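Local coordinates for protein putative mandelate racemase/muconate lactonizing enzyme (Bordetella bronchiseptica, PDB 3DDM) that belongs to the enolase superfamily, pairing an enolase-like N-terminal domain with a TIM-barrel domain, its own function being unassigned, at residues N155-P159 and R184-N188. The protein carries 1 engineered substitution. Coordinates in Å, arbitrary orientation, origin at the centre of the assembly. Numbering follows the deposited sequence.
Sequences NPENP and RDVRN
The loop 155-159 offers two backbone carbonyls, Pro-156 O and Glu-157 O, to side chains of the helical turn 184-188. Asn-155 leaves strand 146-154 in an extended conformation, its ND2 giving a weak 3.4 Å hydrogen bond to Glu-157 OE1. Pro-156 (phi/psi -66/-18) lies across from Asp-185, CA to CA 7.2 Å; Pro-156 O accepts a hydrogen bond from Asn-188 ND2 at 3.0 Å. Glu-157, whose CB points away, offers its backbone: Glu-157 O receives a weak bond from Arg-184 NH2 at 2.8 Å, reached because Arg-184 is extended (ttt). Asn-158 occupies the N-cap position of helix 159-169 without a side-chain cap. Pro-159 opens that helix and packs its CG 3.4 Å from CG of Asn-188 (chi1 m), their CA atoms 6.5 Å apart. Asp-185 instead holds the Gly-179 amide through OD2. A beta-alpha loop thus meets the next helix of the barrel, 182-196, an adjacency characteristic of consecutive beta-alpha units in a TIM-barrel domain of the enolase superfamily.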
loop_
_atom_site.group_PDB
_atom_site.type_symbol
_atom_site.label_atom_id
_atom_site.label_comp_id
_atom_site.label_asym_id
_atom_site.label_seq_id
_atom_site.Cartn_x
_atom_site.Cartn_y
_atom_site.Cartn_z
ATOM N N ASN A 155 -23.843 14.047 4.222
ATOM C CA ASN A 155 -23.656 13.608 5.600
ATOM C C ASN A 155 -24.969 13.325 6.323
ATOM O O ASN A 155 -25.988 13.961 6.055
ATOM C CB ASN A 155 -22.825 14.627 6.380
ATOM C CG ASN A 155 -21.323 14.404 6.216
ATOM O OD1 ASN A 155 -20.745 14.708 5.168
ATOM N ND2 ASN A 155 -20.688 13.857 7.254
ATOM N N PRO A 156 -24.946 12.364 7.262
ATOM C CA PRO A 156 -26.056 11.883 8.089
ATOM C C PRO A 156 -26.671 12.826 9.113
ATOM O O PRO A 156 -27.785 12.575 9.587
ATOM C CB PRO A 156 -25.463 10.648 8.758
ATOM C CG PRO A 156 -24.058 11.073 8.981
ATOM C CD PRO A 156 -23.698 11.676 7.645
ATOM N N GLU A 157 -25.957 13.892 9.465
ATOM C CA GLU A 157 -26.467 14.839 10.456
ATOM C C GLU A 157 -27.803 15.462 10.050
ATOM O O GLU A 157 -28.798 15.332 10.767
ATOM C CB GLU A 157 -25.440 15.940 10.722
ATOM C CG GLU A 157 -24.157 15.470 11.423
ATOM C CD GLU A 157 -23.318 14.524 10.568
ATOM O OE1 GLU A 157 -23.112 14.828 9.372
ATOM O OE2 GLU A 157 -22.852 13.486 11.095
ATOM N N ASN A 158 -27.832 16.133 8.904
ATOM C CA ASN A 158 -29.066 16.757 8.431
ATOM C C ASN A 158 -29.227 16.600 6.926
ATOM O O ASN A 158 -29.096 17.561 6.173
ATOM C CB ASN A 158 -29.085 18.234 8.826
ATOM C CG ASN A 158 -29.490 18.438 10.283
ATOM O OD1 ASN A 158 -29.008 19.356 10.958
ATOM N ND2 ASN A 158 -30.394 17.583 10.772
ATOM N N PRO A 159 -29.533 15.372 6.476
ATOM C CA PRO A 159 -29.723 15.010 5.069
ATOM C C PRO A 159 -30.748 15.863 4.320
ATOM O O PRO A 159 -30.480 16.339 3.216
ATOM C CB PRO A 159 -30.155 13.545 5.148
ATOM C CG PRO A 159 -29.559 13.074 6.417
ATOM C CD PRO A 159 -29.810 14.215 7.344
ATOM N N ARG A 184 -30.922 5.880 12.972
ATOM C CA ARG A 184 -30.879 7.202 12.368
ATOM C C ARG A 184 -30.824 7.072 10.849
ATOM O O ARG A 184 -31.492 7.818 10.134
ATOM C CB ARG A 184 -29.654 7.974 12.869
ATOM C CG ARG A 184 -29.807 9.481 12.834
ATOM C CD ARG A 184 -28.480 10.185 13.077
ATOM N NE ARG A 184 -28.669 11.600 13.387
ATOM C CZ ARG A 184 -29.281 12.477 12.590
ATOM N NH1 ARG A 184 -29.771 12.098 11.413
ATOM N NH2 ARG A 184 -29.424 13.737 12.982
ATOM N N ASP A 185 -30.035 6.116 10.366
ATOM C CA ASP A 185 -29.890 5.895 8.932
ATOM C C ASP A 185 -31.198 5.546 8.232
ATOM O O ASP A 185 -31.491 6.073 7.166
ATOM C CB ASP A 185 -28.856 4.800 8.655
ATOM C CG ASP A 185 -27.424 5.265 8.887
ATOM O OD1 ASP A 185 -27.147 6.477 8.738
ATOM O OD2 ASP A 185 -26.568 4.409 9.198
ATOM N N VAL A 186 -31.983 4.651 8.818
ATOM C CA VAL A 186 -33.251 4.282 8.203
ATOM C C VAL A 186 -34.216 5.449 8.309
ATOM O O VAL A 186 -35.144 5.563 7.515
ATOM C CB VAL A 186 -33.893 3.041 8.873
ATOM C CG1 VAL A 186 -33.005 1.819 8.672
ATOM C CG2 VAL A 186 -34.118 3.308 10.353
ATOM N N ARG A 187 -34.001 6.314 9.295
ATOM C CA ARG A 187 -34.862 7.478 9.457
ATOM C C ARG A 187 -34.547 8.431 8.312
ATOM O O ARG A 187 -35.451 8.889 7.606
ATOM C CB ARG A 187 -34.603 8.180 10.796
ATOM C CG ARG A 187 -35.836 8.282 11.692
ATOM C CD ARG A 187 -35.675 9.377 12.739
ATOM N NE ARG A 187 -34.440 9.243 13.514
ATOM C CZ ARG A 187 -34.170 8.234 14.339
ATOM N NH1 ARG A 187 -35.048 7.252 14.510
ATOM N NH2 ARG A 187 -33.017 8.210 14.994
ATOM N N ASN A 188 -33.255 8.716 8.135
ATOM C CA ASN A 188 -32.785 9.600 7.076
ATOM C C ASN A 188 -33.240 9.084 5.722
ATOM O O ASN A 188 -33.843 9.815 4.939
ATOM C CB ASN A 188 -31.257 9.689 7.072
ATOM C CG ASN A 188 -30.710 10.440 8.269
ATOM O OD1 ASN A 188 -31.432 11.197 8.928
ATOM N ND2 ASN A 188 -29.417 10.251 8.547
#